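Local coordinates for carbon dioxide concentrating mechanism protein CcmK (Synechococcus elongatus, PDB 4OX6), which probably forms, as a hexamer, a building tile of the carboxysome shell, the protein coat of the microcompartment in which cyanobacteria concentrate carbon dioxide, at residues S22-F28 and S54-N60; T45-M50 and P105-G109; V68-M72 and T89-I93. All coordinates share one frame; numbering follows the deposited sequence.

From the N terminus, strand 19-26 pairs with strand 56-63 in interaction 1, which closes a loop holding helix 28-39 and strand 45-53. Interaction 2 starts inside that loop, on strand 45-53, and closes much later on the segment after helix 98-103, so interactions 1 and 2 cross. Interaction 3 follows interaction 1 in series and is nested inside the loop of interaction 2. It packs helix 65-81 on strand 86-93. All three reach one antiparallel sheet, ordered 45-53, 56-63, 19-26, 86-93. Interaction 1 joins its two central strands, while interactions 2 and 3 add a C-terminal loop and a helix to its outermost strands within the chain.

Interaction 1: residues S22-F28 and S54-N60; sequences SLETKGF and SARFAVN
Strands 22-26 and 56-60 run antiparallel; their axes approach to 4.5 Å, with directions 159° apart. They are the two central strands of the sheet in the BMC fold. Leu-23 with Val-59 and Thr-25 with Phe-57 are the hydrogen-bonded pairs. Gly-27 N extends the ladder past the strand end to Ala-55 O. Gly-27 has backbone angles that would jam a side chain against the preceding carbonyl.

Ser-22, Glu-24, Lys-26, Arg-56, Ala-58 and Asn-60 share one face. There Arg-56 approaches Glu-24 side-on. Arg-56 NE and NH2 both donate to Glu-24 OE2, NE at 2.8 Å on the anti lone pair. NH2 comes from above the carboxylate plane, and the two flat groups are turned 68° apart. The other oxygen, OE1, accepts Phe-28 N of a neighbouring subunit, so this buried carboxylate also links two subunits. Lys-26 bends at its last two torsions, which brings Lys-26 NZ 2.7 Å from Ser-54 O. Ser-22 OG donates to Asn-60 OD1.

Leu-23, Thr-25, Phe-57 and Val-59 lie on the other face, where Leu-23, Thr-25 and Val-59 pack on helix 28-39. Phe-28 and Phe-57 form a T-shaped stack with planes at 66°. The edge of Phe-28 points at the face of Phe-57, and Phe-28 CD1 sits over the ring centre, 3.7 Å from Phe-57 CE2.

Interaction 2: residues T45-M50 and P105-G109; sequences TIVSYM and PIGFG
Ser-48 OG donates to Pro-105 O across the contact, at 2.7 Å and in the carbonyl plane. OG lies between the backbone N and the carbonyl carbon (chi1 64°), a torsion that turns it to the loop. The same hydroxyl is hydrogen-bonded to Asn-60 ND2 on the adjoining strand, so it bridges sheet and loop. With alanine at this position the hydroxyl is gone, and Pro-105 O and Asn-60 ND2 are likely to lose their shared partner, which would hold the loop to the strand less firmly. A water makes a second polar link: it donates to Val-47 O at 2.7 Å and accepts from Gly-109 N at 2.8 Å.

The contact joins strand 45-53, the outermost strand on this side of the BMC-fold sheet within the chain, to the irregular segment that follows helix 98-103. The loop runs roughly opposite to the strand.

The remaining contacts between the two segments are van der Waals. Val-47 CG1 makes an off-centre CH-pi contact with the Phe-108 ring, 4.2 Å from its centroid. Val-47 CB and CG2 rest on the carbonyl oxygens of Gly-107 and Ile-106. Thr-45 meets the same ring at its edge, with Thr-45 CB 3.9 Å from Phe-108 CE1. At the other end, Met-50 CE touches Pro-105 CG at 3.9 Å. Outside the two segments, Arg-116 meets the Phe-108 ring in a cation-pi contact, and Tyr-49 of a neighbouring subunit packs against Met-50 and Pro-105.

Interaction 3: residues V68-M72 and T89-I93; sequences VKTAM and TWVII
Met-72 carries much of the packing between helix 68-72 and strand 89-93, and its side chain meets three consecutive strand residues. Met-72 CB lies 4.0 Å from Ile-92 CD1. Met-72 CG sits anti to the backbone N (chi1 -171°), directed at the strand, and comes 3.8 Å from Trp-90 CE3. A bend at chi2 sets Met-72 SD beside the indole in a Met-aromatic contact, 5.0 Å from the centroid of the five-membered ring of Trp-90. It approaches obliquely, 49° off the ring normal. A further bend at chi3 brings Met-72 CE 3.7 Å from Val-91 O and also close to Ile-92 CG1.

Ile-92 points to the helix and meets Val-68, Lys-69 and Met-72. Val-68 CG1 touches both its CG1 and its CG2, and the two side chains lie alongside, pointing opposite ways. Lys-69 adds its aliphatic part, with Lys-69 CG 3.8 Å from Ile-92 CD1, while NZ is directed off from the strand.

The axes of 68-72 and 89-93 approach to 9.7 Å and run nearly antiparallel, at 167°. This is the helix-on-sheet packing of the BMC domain. Helix 65-81 covers the sheet here at strand 86-93, and Met-72 also reaches Leu-23 on strand 19-26. Apart from the Val-91 carbonyl, the touching groups are methyl, methylene, sulfur and aromatic, so the contact probably holds by close fit and burial of apolar surface, without a polar bond between the two segments.

Interaction 1: residues S22-F28 and S54-N60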
ATOM      1  N   SER A  22      -4.086 -20.767   7.891  1.00  8.61           N
ATOM      2  CA  SER A  22      -4.041 -19.312   7.654  1.00  7.59           C
ATOM      3  C   SER A  22      -5.457 -18.836   7.571  1.00  8.25           C
ATOM      4  O   SER A  22      -6.283 -19.385   6.919  1.00  9.31           O
ATOM      5  CB  SER A  22      -3.305 -19.035   6.360  1.00  8.68           C
ATOM      6  OG  SER A  22      -3.094 -17.626   6.140  1.00 10.03           O
ATOM      7  N   LEU A  23      -5.700 -17.737   8.292  1.00  8.43           N
ATOM      8  CA  LEU A  23      -6.995 -17.098   8.381  1.00  8.75           C
ATOM      9  C   LEU A  23      -6.887 -15.617   8.136  1.00  7.92           C
ATOM     10  O   LEU A  23      -6.005 -14.994   8.710  1.00  9.57           O
ATOM     11  CB  LEU A  23      -7.605 -17.415   9.775  1.00  9.26           C
ATOM     12  CG  LEU A  23      -8.981 -16.824  10.096  1.00 10.00           C
ATOM     13  CD1 LEU A  23      -9.661 -17.656  11.220  1.00 12.18           C
ATOM     14  CD2 LEU A  23      -8.943 -15.397  10.608  1.00  9.93           C
ATOM     15  N   GLU A  24      -7.779 -15.070   7.316  1.00  8.27           N
ATOM     16  CA  GLU A  24      -7.699 -13.656   6.916  1.00  8.30           C
ATOM     17  C   GLU A  24      -9.015 -12.946   7.207  1.00  8.18           C
ATOM     18  O   GLU A  24     -10.102 -13.470   6.929  1.00  9.03           O
ATOM     19  CB  GLU A  24      -7.363 -13.570   5.407  1.00  7.78           C
ATOM     20  CG  GLU A  24      -7.171 -12.166   4.851  1.00  7.04           C
ATOM     21  CD  GLU A  24      -6.587 -12.205   3.476  1.00 11.21           C
ATOM     22  OE1 GLU A  24      -5.608 -12.954   3.265  1.00 10.84           O
ATOM     23  OE2 GLU A  24      -7.076 -11.435   2.619  1.00 10.68           O
ATOM     24  N   THR A  25      -8.895 -11.778   7.826  1.00  9.60           N
ATOM     25  CA  THR A  25     -10.013 -10.860   8.163  1.00  9.00           C
ATOM     26  C   THR A  25      -9.871  -9.532   7.481  1.00 10.59           C
ATOM     27  O   THR A  25      -8.763  -9.136   7.071  1.00 11.23           O
ATOM     28  CB  THR A  25     -10.091 -10.579   9.681  1.00  9.61           C
ATOM     29  OG1 THR A  25      -8.887  -9.976  10.118  1.00 10.13           O
ATOM     30  CG2 THR A  25     -10.280 -11.859  10.471  1.00 10.07           C
ATOM     31  N   LYS A  26     -10.986  -8.817   7.373  1.00  9.06           N
ATOM     32  CA  LYS A  26     -10.941  -7.387   7.159  1.00  9.15           C
ATOM     33  C   LYS A  26     -11.023  -6.730   8.523  1.00  9.90           C
ATOM     34  O   LYS A  26     -11.966  -6.951   9.311  1.00 10.32           O
ATOM     35  CB  LYS A  26     -12.061  -6.910   6.231  1.00 13.51           C
ATOM     36  CG  LYS A  26     -11.932  -5.440   5.817  1.00 17.47           C
ATOM     37  CD  LYS A  26     -12.892  -5.031   4.742  1.00 24.64           C
ATOM     38  CE  LYS A  26     -12.382  -5.430   3.364  1.00 33.77           C
ATOM     39  NZ  LYS A  26     -11.489  -4.355   2.845  1.00 43.50           N
ATOM     40  N   GLY A  27      -9.998  -5.940   8.790  1.00  9.77           N
ATOM     41  CA  GLY A  27      -9.819  -5.284  10.068  1.00 10.08           C
ATOM     42  C   GLY A  27      -8.706  -5.914  10.890  1.00  9.66           C
ATOM     43  O   GLY A  27      -8.542  -7.150  10.880  1.00 10.76           O
ATOM     44  N   PHE A  28      -7.993  -5.088  11.646  1.00  8.87           N
ATOM     45  CA  PHE A  28      -6.930  -5.529  12.549  1.00  8.57           C
ATOM     46  C   PHE A  28      -7.493  -6.086  13.878  1.00  8.58           C
ATOM     47  O   PHE A  28      -7.100  -7.169  14.332  1.00  8.50           O
ATOM     48  CB  PHE A  28      -5.901  -4.417  12.779  1.00  8.95           C
ATOM     49  CG  PHE A  28      -4.656  -4.817  13.528  1.00  7.94           C
ATOM     50  CD1 PHE A  28      -3.730  -5.682  12.936  1.00  9.40           C
ATOM     51  CD2 PHE A  28      -4.426  -4.417  14.836  1.00  9.73           C
ATOM     52  CE1 PHE A  28      -2.589  -6.041  13.604  1.00 11.68           C
ATOM     53  CE2 PHE A  28      -3.273  -4.787  15.511  1.00 10.35           C
ATOM     54  CZ  PHE A  28      -2.383  -5.635  14.901  1.00 12.34           C
ATOM     55  N   SER A  54      -5.826  -3.224   1.788  1.00 17.47           N
ATOM     56  CA  SER A  54      -7.274  -3.127   1.835  1.00 16.52           C
ATOM     57  C   SER A  54      -7.767  -3.461   3.226  1.00 10.94           C
ATOM     58  O   SER A  54      -8.865  -3.994   3.353  1.00 16.97           O
ATOM     59  CB  SER A  54      -7.999  -3.981   0.833  1.00 18.81           C
ATOM     60  OG  SER A  54      -7.760  -3.446  -0.463  1.00 26.47           O
ATOM     61  N   ALA A  55      -6.960  -3.142   4.234  1.00 12.67           N
ATOM     62  CA  ALA A  55      -7.296  -3.394   5.621  1.00 12.01           C
ATOM     63  C   ALA A  55      -7.529  -4.872   5.956  1.00 10.89           C
ATOM     64  O   ALA A  55      -8.155  -5.206   6.961  1.00 12.99           O
ATOM     65  CB  ALA A  55      -8.501  -2.613   6.053  1.00 14.51           C
ATOM     66  N   ARG A  56      -6.971  -5.780   5.139  1.00 10.58           N
ATOM     67  CA  ARG A  56      -7.058  -7.215   5.411  1.00  9.58           C
ATOM     68  C   ARG A  56      -5.765  -7.670   5.992  1.00  9.26           C
ATOM     69  O   ARG A  56      -4.665  -7.226   5.624  1.00 10.25           O
ATOM     70  CB  ARG A  56      -7.432  -7.954   4.124  1.00  8.88           C
ATOM     71  CG  ARG A  56      -8.887  -7.750   3.753  1.00  9.99           C
ATOM     72  CD  ARG A  56      -9.311  -8.172   2.346  1.00 11.69           C
ATOM     73  NE  ARG A  56      -9.097  -9.584   2.131  1.00 10.47           N
ATOM     74  CZ  ARG A  56      -9.817 -10.339   1.303  1.00 11.57           C
ATOM     75  NH1 ARG A  56     -10.826  -9.806   0.634  1.00 14.54           N
ATOM     76  NH2 ARG A  56      -9.495 -11.605   1.116  1.00 11.72           N
ATOM     77  N   PHE A  57      -5.896  -8.646   6.908  1.00  9.55           N
ATOM     78  CA  PHE A  57      -4.735  -9.219   7.597  1.00  9.40           C
ATOM     79  C   PHE A  57      -4.906 -10.724   7.693  1.00  9.24           C
ATOM     80  O   PHE A  57      -6.019 -11.208   7.976  1.00  9.24           O
ATOM     81  CB  PHE A  57      -4.688  -8.691   9.047  1.00  9.04           C
ATOM     82  CG  PHE A  57      -4.406  -7.214   9.141  1.00  9.82           C
ATOM     83  CD1 PHE A  57      -5.418  -6.289   9.110  1.00 10.66           C
ATOM     84  CD2 PHE A  57      -3.099  -6.776   9.276  1.00  9.66           C
ATOM     85  CE1 PHE A  57      -5.152  -4.932   9.139  1.00 11.13           C
ATOM     86  CE2 PHE A  57      -2.806  -5.412   9.339  1.00 11.07           C
ATOM     87  CZ  PHE A  57      -3.827  -4.506   9.262  1.00  9.55           C
ATOM     88  N   ALA A  58      -3.821 -11.480   7.495  1.00  9.27           N
ATOM     89  CA  ALA A  58      -3.873 -12.922   7.690  1.00 10.35           C
ATOM     90  C   ALA A  58      -2.976 -13.310   8.836  1.00 11.31           C
ATOM     91  O   ALA A  58      -1.891 -12.752   9.023  1.00 12.49           O
ATOM     92  CB  ALA A  58      -3.455 -13.650   6.423  1.00 10.42           C
ATOM     93  N   VAL A  59      -3.408 -14.290   9.627  1.00  9.92           N
ATOM     94  CA  VAL A  59      -2.573 -14.875  10.693  1.00  8.85           C
ATOM     95  C   VAL A  59      -2.257 -16.315  10.297  1.00  8.65           C
ATOM     96  O   VAL A  59      -3.123 -17.029   9.793  1.00 10.17           O
ATOM     97  CB  VAL A  59      -3.261 -14.823  12.077  1.00 10.71           C
ATOM     98  CG1 VAL A  59      -4.595 -15.545  12.156  1.00  9.83           C
ATOM     99  CG2 VAL A  59      -2.308 -15.324  13.178  1.00 11.62           C
ATOM    100  N   ASN A  60      -1.034 -16.728  10.552  1.00  7.98           N
ATOM    101  CA  ASN A  60      -0.515 -18.051  10.177  1.00  8.85           C
ATOM    102  C   ASN A  60      -0.127 -18.806  11.421  1.00  9.57           C
ATOM    103  O   ASN A  60       0.599 -18.290  12.309  1.00 10.12           O
ATOM    104  CB  ASN A  60       0.698 -17.845   9.290  1.00 10.51           C
ATOM    105  CG  ASN A  60       0.336 -17.063   8.042  1.00  9.58           C
ATOM    106  OD1 ASN A  60      -0.575 -17.456   7.315  1.00 12.33           O
ATOM    107  ND2 ASN A  60       1.025 -15.956   7.812  1.00 10.92           N
TER

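Interaction 2: residues T45-M50 and P105-G109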
ATOM      1  N   THR A  45       1.204 -22.929  17.375  1.00 10.55           N
ATOM      2  CA  THR A  45       2.081 -21.758  17.529  1.00 10.43           C
ATOM      3  C   THR A  45       1.635 -20.749  16.459  1.00 12.37           C
ATOM      4  O   THR A  45       1.507 -21.115  15.256  1.00 10.77           O
ATOM      5  CB  THR A  45       3.556 -22.107  17.291  1.00 14.04           C
ATOM      6  OG1 THR A  45       3.938 -23.192  18.176  1.00 16.70           O
ATOM      7  CG2 THR A  45       4.452 -20.958  17.611  1.00 15.33           C
ATOM      8  N   ILE A  46       1.420 -19.484  16.862  1.00  9.15           N
ATOM      9  CA  ILE A  46       1.230 -18.416  15.896  1.00  9.04           C
ATOM     10  C   ILE A  46       2.642 -18.020  15.461  1.00  9.93           C
ATOM     11  O   ILE A  46       3.501 -17.734  16.279  1.00 10.37           O
ATOM     12  CB  ILE A  46       0.570 -17.208  16.571  1.00 10.57           C
ATOM     13  CG1 ILE A  46      -0.771 -17.543  17.209  1.00 11.50           C
ATOM     14  CG2 ILE A  46       0.314 -16.141  15.504  1.00 10.94           C
ATOM     15  CD1 ILE A  46      -1.243 -16.462  18.279  1.00 12.45           C
ATOM     16  N   VAL A  47       2.892 -18.090  14.160  1.00  9.74           N
ATOM     17  CA  VAL A  47       4.224 -17.820  13.604  1.00 10.06           C
ATOM     18  C   VAL A  47       4.397 -16.474  12.951  1.00 11.32           C
ATOM     19  O   VAL A  47       5.501 -15.980  12.926  1.00 12.87           O
ATOM     20  CB  VAL A  47       4.700 -18.954  12.661  1.00 11.17           C
ATOM     21  CG1 VAL A  47       4.816 -20.288  13.495  1.00 12.48           C
ATOM     22  CG2 VAL A  47       3.782 -19.158  11.459  1.00 10.27           C
ATOM     23  N   SER A  48       3.354 -15.920  12.368  1.00  9.95           N
ATOM     24  CA  SER A  48       3.472 -14.712  11.589  1.00  8.07           C
ATOM     25  C   SER A  48       2.107 -14.129  11.274  1.00 10.01           C
ATOM     26  O   SER A  48       1.075 -14.789  11.439  1.00  9.63           O
ATOM     27  CB  SER A  48       4.220 -14.959  10.256  1.00 11.45           C
ATOM     28  OG  SER A  48       3.457 -15.855   9.462  1.00 13.06           O
ATOM     29  N   TYR A  49       2.108 -12.892  10.781  1.00  9.91           N
ATOM     30  CA  TYR A  49       0.930 -12.280  10.190  1.00  8.91           C
ATOM     31  C   TYR A  49       1.339 -11.558   8.931  1.00 12.19           C
ATOM     32  O   TYR A  49       2.468 -11.186   8.778  1.00 13.30           O
ATOM     33  CB  TYR A  49       0.117 -11.383  11.146  1.00 10.54           C
ATOM     34  CG  TYR A  49       0.688 -10.026  11.363  1.00 10.86           C
ATOM     35  CD1 TYR A  49       1.801  -9.824  12.162  1.00 12.21           C
ATOM     36  CD2 TYR A  49       0.145  -8.927  10.726  1.00 12.80           C
ATOM     37  CE1 TYR A  49       2.348  -8.553  12.341  1.00 13.71           C
ATOM     38  CE2 TYR A  49       0.669  -7.656  10.920  1.00 15.93           C
ATOM     39  CZ  TYR A  49       1.793  -7.481  11.675  1.00 16.16           C
ATOM     40  OH  TYR A  49       2.301  -6.204  11.828  1.00 17.70           O
ATOM     41  N   MET A  50       0.373 -11.411   8.047  1.00  9.85           N
ATOM     42  CA  MET A  50       0.512 -10.739   6.764  1.00 10.15           C
ATOM     43  C   MET A  50      -0.429  -9.524   6.673  1.00 12.54           C
ATOM     44  O   MET A  50      -1.670  -9.634   6.879  1.00 13.51           O
ATOM     45  CB  MET A  50       0.157 -11.759   5.674  1.00 12.36           C
ATOM     46  CG  MET A  50       0.105 -11.187   4.227  1.00 16.25           C
ATOM     47  SD  MET A  50       1.639 -10.362   3.710  1.00 17.10           S
ATOM     48  CE  MET A  50       2.665 -11.837   3.580  1.00 22.10           C
ATOM     49  N   PRO A 105       6.284 -16.375   4.241  1.00 12.99           N
ATOM     50  CA  PRO A 105       6.675 -16.191   5.633  1.00 12.94           C
ATOM     51  C   PRO A 105       5.765 -16.962   6.559  1.00 14.15           C
ATOM     52  O   PRO A 105       4.958 -16.296   7.283  1.00 15.22           O
ATOM     53  CB  PRO A 105       6.532 -14.666   5.779  1.00 12.27           C
ATOM     54  CG  PRO A 105       5.392 -14.302   4.853  1.00 16.53           C
ATOM     55  CD  PRO A 105       5.621 -15.198   3.672  1.00 10.99           C
ATOM     56  N   ILE A 106       5.964 -18.276   6.674  1.00 12.71           N
ATOM     57  CA  ILE A 106       5.118 -19.145   7.463  1.00 12.73           C
ATOM     58  C   ILE A 106       5.927 -20.108   8.330  1.00 12.49           C
ATOM     59  O   ILE A 106       5.348 -20.994   8.961  1.00 13.96           O
ATOM     60  CB  ILE A 106       4.096 -19.975   6.610  1.00 13.84           C
ATOM     61  CG1 ILE A 106       4.837 -20.883   5.621  1.00 14.48           C
ATOM     62  CG2 ILE A 106       3.158 -19.020   5.939  1.00 16.42           C
ATOM     63  CD1 ILE A 106       3.992 -21.966   5.002  1.00 17.37           C
ATOM     64  N   GLY A 107       7.250 -19.919   8.372  1.00 15.68           N
ATOM     65  CA  GLY A 107       8.125 -20.724   9.210  1.00 14.67           C
ATOM     66  C   GLY A 107       8.160 -20.277  10.652  1.00 13.08           C
ATOM     67  O   GLY A 107       7.661 -19.226  10.984  1.00 14.60           O
ATOM     68  N   PHE A 108       8.825 -21.068  11.489  1.00 16.62           N
ATOM     69  CA  PHE A 108       9.051 -20.756  12.887  1.00 19.85           C
ATOM     70  C   PHE A 108      10.264 -19.827  13.075  1.00 23.39           C
ATOM     71  O   PHE A 108      11.395 -20.233  12.804  1.00 30.43           O
ATOM     72  CB  PHE A 108       9.307 -22.055  13.675  1.00 21.51           C
ATOM     73  CG  PHE A 108       8.129 -22.952  13.785  1.00 20.70           C
ATOM     74  CD1 PHE A 108       7.251 -22.863  14.823  1.00 23.43           C
ATOM     75  CD2 PHE A 108       7.945 -23.963  12.860  1.00 24.29           C
ATOM     76  CE1 PHE A 108       6.191 -23.744  14.939  1.00 23.37           C
ATOM     77  CE2 PHE A 108       6.882 -24.816  12.970  1.00 21.43           C
ATOM     78  CZ  PHE A 108       6.004 -24.686  14.027  1.00 21.90           C
ATOM     79  N   GLY A 109      10.041 -18.610  13.538  1.00 19.75           N
ATOM     80  CA  GLY A 109      11.126 -17.672  13.782  1.00 23.85           C
ATOM     81  C   GLY A 109      11.629 -17.751  15.223  1.00 18.16           C
ATOM     82  O   GLY A 109      11.006 -18.366  16.079  1.00 19.17           O
TER
HETATM   83  O   HOH W   1       7.908 -16.875  13.727  1.00 30.26           O

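Interaction 3: residues V68-M72 and T89-I93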
ATOM      1  N   VAL A  68      -4.492 -27.824  14.525  1.00  9.45           N
ATOM      2  CA  VAL A  68      -4.788 -26.664  13.655  1.00  8.31           C
ATOM      3  C   VAL A  68      -6.242 -26.624  13.296  1.00  9.45           C
ATOM      4  O   VAL A  68      -6.828 -25.488  13.290  1.00  9.70           O
ATOM      5  CB  VAL A  68      -3.933 -26.700  12.399  1.00  8.44           C
ATOM      6  CG1 VAL A  68      -4.369 -25.695  11.373  1.00  9.33           C
ATOM      7  CG2 VAL A  68      -2.468 -26.459  12.785  1.00 10.18           C
ATOM      8  N   LYS A  69      -6.913 -27.766  13.043  1.00  8.76           N
ATOM      9  CA  LYS A  69      -8.312 -27.732  12.730  1.00  8.87           C
ATOM     10  C   LYS A  69      -9.132 -27.174  13.919  1.00 10.55           C
ATOM     11  O   LYS A  69     -10.059 -26.335  13.723  1.00 10.67           O
ATOM     12  CB  LYS A  69      -8.811 -29.128  12.366  1.00 10.71           C
ATOM     13  CG  LYS A  69      -8.286 -29.644  11.050  1.00 16.81           C
ATOM     14  CD  LYS A  69      -8.529 -31.147  10.836  1.00 22.75           C
ATOM     15  CE  LYS A  69      -9.973 -31.435  10.616  1.00 25.98           C
ATOM     16  NZ  LYS A  69     -10.120 -32.889  10.188  1.00 48.50           N
ATOM     17  N   THR A  70      -8.865 -27.641  15.163  1.00 10.29           N
ATOM     18  CA  THR A  70      -9.648 -27.186  16.298  1.00 12.11           C
ATOM     19  C   THR A  70      -9.346 -25.681  16.544  1.00 11.70           C
ATOM     20  O   THR A  70     -10.255 -24.902  16.891  1.00 11.52           O
ATOM     21  CB  THR A  70      -9.461 -28.091  17.493  1.00 16.42           C
ATOM     22  OG1 THR A  70     -10.480 -27.774  18.455  1.00 20.27           O
ATOM     23  CG2 THR A  70      -8.130 -27.996  18.046  1.00 15.28           C
ATOM     24  N   ALA A  71      -8.090 -25.296  16.409  1.00  9.64           N
ATOM     25  CA  ALA A  71      -7.713 -23.882  16.507  1.00 10.05           C
ATOM     26  C   ALA A  71      -8.430 -23.013  15.480  1.00  9.84           C
ATOM     27  O   ALA A  71      -8.957 -21.934  15.784  1.00 10.39           O
ATOM     28  CB  ALA A  71      -6.218 -23.709  16.399  1.00 10.56           C
ATOM     29  N   MET A  72      -8.493 -23.500  14.239  1.00  9.16           N
ATOM     30  CA  MET A  72      -9.149 -22.758  13.162  1.00  9.34           C
ATOM     31  C   MET A  72     -10.627 -22.543  13.441  1.00  9.94           C
ATOM     32  O   MET A  72     -11.125 -21.445  13.212  1.00 10.92           O
ATOM     33  CB  MET A  72      -8.979 -23.516  11.877  1.00 10.28           C
ATOM     34  CG  MET A  72      -9.426 -22.777  10.624  1.00 10.71           C
ATOM     35  SD  MET A  72      -8.595 -21.183  10.291  1.00 12.13           S
ATOM     36  CE  MET A  72      -6.958 -21.760   9.898  1.00 15.17           C
ATOM     37  N   THR A  89     -11.361 -15.357   4.366  1.00  9.25           N
ATOM     38  CA  THR A  89     -10.902 -16.603   3.739  1.00  9.80           C
ATOM     39  C   THR A  89     -10.011 -17.342   4.730  1.00  9.39           C
ATOM     40  O   THR A  89      -9.430 -16.715   5.617  1.00  9.74           O
ATOM     41  CB  THR A  89     -10.158 -16.286   2.414  1.00 10.22           C
ATOM     42  OG1 THR A  89      -9.562 -17.458   1.856  1.00  9.68           O
ATOM     43  CG2 THR A  89      -9.032 -15.258   2.569  1.00 10.41           C
ATOM     44  N   TRP A  90      -9.925 -18.667   4.613  1.00  8.89           N
ATOM     45  CA  TRP A  90      -9.050 -19.464   5.475  1.00  8.14           C
ATOM     46  C   TRP A  90      -8.641 -20.731   4.737  1.00  8.64           C
ATOM     47  O   TRP A  90      -9.308 -21.155   3.773  1.00  9.34           O
ATOM     48  CB  TRP A  90      -9.685 -19.786   6.848  1.00  8.46           C
ATOM     49  CG  TRP A  90     -10.963 -20.586   6.742  1.00  9.83           C
ATOM     50  CD1 TRP A  90     -12.235 -20.093   6.609  1.00 14.48           C
ATOM     51  CD2 TRP A  90     -11.058 -21.952   6.754  1.00 12.05           C
ATOM     52  NE1 TRP A  90     -13.120 -21.129   6.527  1.00 14.70           N
ATOM     53  CE2 TRP A  90     -12.430 -22.290   6.631  1.00 10.72           C
ATOM     54  CE3 TRP A  90     -10.125 -22.946   6.860  1.00 13.94           C
ATOM     55  CZ2 TRP A  90     -12.875 -23.645   6.625  1.00 13.80           C
ATOM     56  CZ3 TRP A  90     -10.545 -24.306   6.831  1.00 15.85           C
ATOM     57  CH2 TRP A  90     -11.935 -24.628   6.726  1.00 17.06           C
ATOM     58  N   VAL A  91      -7.557 -21.347   5.195  1.00  7.96           N
ATOM     59  CA  VAL A  91      -7.144 -22.633   4.643  1.00  7.82           C
ATOM     60  C   VAL A  91      -6.395 -23.405   5.702  1.00  8.10           C
ATOM     61  O   VAL A  91      -5.764 -22.846   6.598  1.00  8.82           O
ATOM     62  CB  VAL A  91      -6.245 -22.441   3.385  1.00  9.75           C
ATOM     63  CG1 VAL A  91      -4.883 -22.063   3.722  1.00  8.87           C
ATOM     64  CG2 VAL A  91      -6.237 -23.674   2.449  1.00 10.37           C
ATOM     65  N   ILE A  92      -6.435 -24.722   5.559  1.00  9.01           N
ATOM     66  CA  ILE A  92      -5.568 -25.621   6.298  1.00  9.86           C
ATOM     67  C   ILE A  92      -4.828 -26.535   5.310  1.00  9.13           C
ATOM     68  O   ILE A  92      -5.504 -27.213   4.484  1.00 10.43           O
ATOM     69  CB  ILE A  92      -6.364 -26.515   7.293  1.00  9.39           C
ATOM     70  CG1 ILE A  92      -6.946 -25.634   8.376  1.00  9.86           C
ATOM     71  CG2 ILE A  92      -5.440 -27.506   7.966  1.00  9.55           C
ATOM     72  CD1 ILE A  92      -7.977 -26.338   9.206  1.00 11.73           C
ATOM     73  N   ILE A  93      -3.506 -26.563   5.385  1.00  8.72           N
ATOM     74  CA  ILE A  93      -2.675 -27.463   4.540  1.00  9.92           C
ATOM     75  C   ILE A  93      -1.942 -28.410   5.462  1.00 10.87           C
ATOM     76  O   ILE A  93      -1.113 -28.000   6.246  1.00 10.32           O
ATOM     77  CB  ILE A  93      -1.632 -26.689   3.745  1.00 11.69           C
ATOM     78  CG1 ILE A  93      -2.312 -25.622   2.873  1.00 13.13           C
ATOM     79  CG2 ILE A  93      -0.798 -27.624   2.909  1.00 12.63           C
ATOM     80  CD1 ILE A  93      -1.301 -24.646   2.284  1.00 14.78           C
TER